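Local coordinates for protein Poly(Beta-D-mannuronate) lyase (Pseudopedobacter saltans, PDB 7O79) that probably cleaves alginate as a poly(beta-D-mannuronate) lyase of polysaccharide lyase family 6, built on a parallel beta-helix, at residues A[66-77]-A[91-102]. Residues are numbered along the deposited sequence; the frame is centred on the assembly and turned at random.
Sequences LSFDAPYLVVEG and IQFNSDYCKLEN
Phe68 lies almost flat on Phe93, an offset stack with centroids 4.6 Å apart and planes 7° from parallel. In both, CG is anti to the carbonyl carbon (chi1 -66° in Phe68), which sends the rings the same way into the interior, Phe68 CE1 over Phe93 CE2. Gln92 O sits at the Phe68 ring edge, in its plane, while Cys98 CB approaches CD2 obliquely at 3.5 Å. Cutting Phe68 back to an alanine would probably leave Phe93 without its stacking partner on this face and open a gap beside Cys98 and Leu100. Farther along, Leu100 crosses Val75 obliquely, CD1 resting on Val75 CG1. At the bend Asn94 lies alongside Asp69, its ND2 giving OD1 a nearly straight bond (2.9 Å, 163°); a water links ND2 to Ser67 OG. Outside, Glu76 OE1 and Glu101 OE1 are 2.5 Å apart; one acid probably holds a proton, and Lys99 NZ, salt-bridged to Glu101 OE1, would probably ease the charge. Backbone hydrogen bonds pair 66-68 with 91-93 and 74-76 with 99-101 in parallel, as successive coils of the beta-helix. Phe122 continues the aromatic ladder beyond Phe93, strand 128-135 packs against Leu100, and strands 35-38 and 48-52 flank 66-77.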
# COMPACT_ATOMS: atom_id res chain seq x y z
N LEU A 66 -3.20 8.45 -19.68
CA LEU A 66 -3.00 7.20 -20.39
C LEU A 66 -3.93 6.15 -19.80
O LEU A 66 -3.99 5.99 -18.58
CB LEU A 66 -1.55 6.74 -20.27
CG LEU A 66 -1.20 5.27 -20.56
CD1 LEU A 66 -1.30 4.98 -22.05
CD2 LEU A 66 0.21 4.97 -20.06
N SER A 67 -4.63 5.43 -20.68
CA SER A 67 -5.56 4.36 -20.33
C SER A 67 -5.20 3.12 -21.12
O SER A 67 -5.16 3.16 -22.36
CB SER A 67 -7.01 4.76 -20.62
OG SER A 67 -7.39 5.86 -19.81
N PHE A 68 -4.94 2.01 -20.42
CA PHE A 68 -4.75 0.71 -21.05
C PHE A 68 -6.14 0.09 -21.21
O PHE A 68 -6.75 -0.31 -20.23
CB PHE A 68 -3.89 -0.21 -20.18
CG PHE A 68 -2.46 0.23 -20.00
CD1 PHE A 68 -2.10 1.09 -18.99
CD2 PHE A 68 -1.46 -0.28 -20.82
CE1 PHE A 68 -0.77 1.48 -18.80
CE2 PHE A 68 -0.13 0.10 -20.64
CZ PHE A 68 0.21 0.98 -19.63
N ASP A 69 -6.65 0.02 -22.45
CA ASP A 69 -8.03 -0.41 -22.66
C ASP A 69 -8.14 -1.65 -23.53
O ASP A 69 -9.21 -1.89 -24.10
CB ASP A 69 -8.88 0.71 -23.27
CG ASP A 69 -8.87 1.98 -22.42
OD1 ASP A 69 -8.74 1.89 -21.18
OD2 ASP A 69 -9.01 3.08 -22.99
N ALA A 70 -7.06 -2.42 -23.66
CA ALA A 70 -7.08 -3.74 -24.29
C ALA A 70 -5.89 -4.53 -23.75
O ALA A 70 -4.94 -3.95 -23.22
CB ALA A 70 -7.02 -3.62 -25.83
N PRO A 71 -5.95 -5.86 -23.81
CA PRO A 71 -4.92 -6.67 -23.13
C PRO A 71 -3.60 -6.71 -23.88
O PRO A 71 -3.52 -6.43 -25.08
CB PRO A 71 -5.55 -8.06 -23.05
CG PRO A 71 -6.47 -8.12 -24.23
CD PRO A 71 -7.03 -6.71 -24.36
N TYR A 72 -2.56 -7.07 -23.13
CA TYR A 72 -1.20 -7.31 -23.66
C TYR A 72 -0.59 -6.07 -24.29
O TYR A 72 0.05 -6.14 -25.35
CB TYR A 72 -1.17 -8.48 -24.64
CG TYR A 72 -2.07 -9.62 -24.24
CD1 TYR A 72 -1.86 -10.31 -23.05
CD2 TYR A 72 -3.13 -10.01 -25.05
CE1 TYR A 72 -2.68 -11.36 -22.67
CE2 TYR A 72 -3.96 -11.06 -24.69
CZ TYR A 72 -3.72 -11.73 -23.50
OH TYR A 72 -4.54 -12.77 -23.14
N LEU A 73 -0.73 -4.92 -23.62
CA LEU A 73 -0.17 -3.66 -24.07
C LEU A 73 0.90 -3.18 -23.10
O LEU A 73 0.73 -3.26 -21.88
CB LEU A 73 -1.26 -2.60 -24.22
CG LEU A 73 -2.39 -2.94 -25.19
CD1 LEU A 73 -3.36 -1.78 -25.30
CD2 LEU A 73 -1.80 -3.29 -26.55
N VAL A 74 1.99 -2.67 -23.65
CA VAL A 74 3.14 -2.22 -22.88
C VAL A 74 3.37 -0.75 -23.19
O VAL A 74 3.33 -0.34 -24.36
CB VAL A 74 4.40 -3.05 -23.21
CG1 VAL A 74 5.61 -2.56 -22.41
CG2 VAL A 74 4.14 -4.54 -23.00
N VAL A 75 3.64 0.04 -22.15
CA VAL A 75 3.99 1.44 -22.29
C VAL A 75 5.31 1.66 -21.58
O VAL A 75 5.47 1.23 -20.43
CB VAL A 75 2.89 2.37 -21.72
CG1 VAL A 75 3.41 3.79 -21.59
CG2 VAL A 75 1.63 2.32 -22.59
N GLU A 76 6.27 2.29 -22.26
CA GLU A 76 7.61 2.46 -21.72
C GLU A 76 8.12 3.88 -21.92
O GLU A 76 7.89 4.48 -22.97
CB GLU A 76 8.60 1.50 -22.38
CG GLU A 76 8.11 0.09 -22.48
CD GLU A 76 9.24 -0.89 -22.63
OE1 GLU A 76 9.50 -1.64 -21.67
OE2 GLU A 76 9.87 -0.89 -23.70
N GLY A 77 8.83 4.39 -20.92
CA GLY A 77 9.68 5.55 -21.11
C GLY A 77 9.03 6.92 -21.12
O GLY A 77 9.69 7.89 -21.54
N ILE A 91 -2.79 7.61 -14.97
CA ILE A 91 -2.59 6.35 -15.67
C ILE A 91 -3.65 5.37 -15.19
O ILE A 91 -3.91 5.28 -13.98
CB ILE A 91 -1.17 5.80 -15.43
CG1 ILE A 91 -0.15 6.68 -16.15
CG2 ILE A 91 -1.07 4.36 -15.94
CD1 ILE A 91 1.24 6.55 -15.63
N GLN A 92 -4.25 4.62 -16.11
CA GLN A 92 -5.31 3.71 -15.72
C GLN A 92 -5.20 2.37 -16.44
O GLN A 92 -5.12 2.33 -17.67
CB GLN A 92 -6.68 4.34 -15.95
CG GLN A 92 -7.82 3.57 -15.30
CD GLN A 92 -9.06 4.41 -15.03
OE1 GLN A 92 -8.96 5.63 -14.81
NE2 GLN A 92 -10.22 3.78 -15.08
N PHE A 93 -5.19 1.28 -15.66
CA PHE A 93 -5.17 -0.09 -16.20
C PHE A 93 -6.61 -0.57 -16.24
O PHE A 93 -7.16 -0.99 -15.22
CB PHE A 93 -4.33 -1.02 -15.33
CG PHE A 93 -2.83 -0.75 -15.36
CD1 PHE A 93 -2.27 0.22 -14.53
CD2 PHE A 93 -1.98 -1.48 -16.20
CE1 PHE A 93 -0.89 0.47 -14.55
CE2 PHE A 93 -0.60 -1.23 -16.22
CZ PHE A 93 -0.05 -0.27 -15.39
N ASN A 94 -7.23 -0.54 -17.43
CA ASN A 94 -8.62 -0.95 -17.59
C ASN A 94 -8.78 -2.34 -18.19
O ASN A 94 -9.91 -2.75 -18.48
CB ASN A 94 -9.39 0.05 -18.47
CG ASN A 94 -9.66 1.34 -17.75
OD1 ASN A 94 -10.11 1.34 -16.60
ND2 ASN A 94 -9.42 2.47 -18.43
N SER A 95 -7.69 -3.08 -18.37
CA SER A 95 -7.73 -4.36 -19.07
C SER A 95 -6.80 -5.32 -18.33
O SER A 95 -6.48 -5.10 -17.16
CB SER A 95 -7.37 -4.17 -20.55
OG SER A 95 -7.69 -5.32 -21.31
N ASP A 96 -6.34 -6.37 -19.01
CA ASP A 96 -5.56 -7.42 -18.38
C ASP A 96 -4.19 -7.57 -19.01
O ASP A 96 -4.01 -7.31 -20.21
CB ASP A 96 -6.24 -8.80 -18.42
CG ASP A 96 -7.69 -8.77 -17.97
OD1 ASP A 96 -8.04 -7.97 -17.07
OD2 ASP A 96 -8.46 -9.60 -18.48
N TYR A 97 -3.21 -7.96 -18.19
CA TYR A 97 -1.87 -8.31 -18.66
C TYR A 97 -1.23 -7.16 -19.44
O TYR A 97 -0.60 -7.37 -20.47
CB TYR A 97 -1.90 -9.59 -19.50
CG TYR A 97 -1.89 -10.85 -18.66
CD1 TYR A 97 -0.73 -11.27 -18.03
CD2 TYR A 97 -3.04 -11.62 -18.51
CE1 TYR A 97 -0.70 -12.42 -17.26
CE2 TYR A 97 -3.03 -12.78 -17.74
CZ TYR A 97 -1.84 -13.17 -17.12
OH TYR A 97 -1.79 -14.31 -16.34
N CYS A 98 -1.40 -5.94 -18.95
CA CYS A 98 -0.65 -4.81 -19.48
C CYS A 98 0.52 -4.47 -18.56
O CYS A 98 0.58 -4.91 -17.41
CB CYS A 98 -1.55 -3.60 -19.69
SG CYS A 98 -2.87 -3.90 -20.89
N LYS A 99 1.45 -3.67 -19.08
CA LYS A 99 2.64 -3.31 -18.34
C LYS A 99 3.01 -1.86 -18.57
O LYS A 99 3.05 -1.40 -19.71
CB LYS A 99 3.84 -4.21 -18.71
CG LYS A 99 5.11 -3.89 -17.89
CD LYS A 99 6.21 -4.94 -18.08
CE LYS A 99 6.37 -5.34 -19.54
NZ LYS A 99 7.80 -5.58 -19.93
N LEU A 100 3.31 -1.15 -17.48
CA LEU A 100 3.91 0.17 -17.53
C LEU A 100 5.32 0.07 -16.98
O LEU A 100 5.52 -0.47 -15.88
CB LEU A 100 3.12 1.19 -16.71
CG LEU A 100 3.76 2.58 -16.63
CD1 LEU A 100 3.66 3.24 -17.99
CD2 LEU A 100 3.11 3.45 -15.56
N GLU A 101 6.31 0.59 -17.71
CA GLU A 101 7.64 0.60 -17.13
C GLU A 101 8.42 1.79 -17.63
O GLU A 101 8.10 2.39 -18.66
CB GLU A 101 8.37 -0.73 -17.35
CG GLU A 101 8.42 -1.28 -18.73
CD GLU A 101 9.16 -2.64 -18.75
OE1 GLU A 101 9.15 -3.31 -19.78
OE2 GLU A 101 9.77 -3.01 -17.72
N ASN A 102 9.43 2.16 -16.84
CA ASN A 102 10.37 3.24 -17.14
C ASN A 102 9.66 4.57 -17.34
O ASN A 102 10.07 5.39 -18.16
CB ASN A 102 11.24 2.90 -18.36
CG ASN A 102 12.67 3.43 -18.22
OD1 ASN A 102 13.13 3.69 -17.11
ND2 ASN A 102 13.37 3.57 -19.34
O HOH W 1 -9.80 5.43 -18.42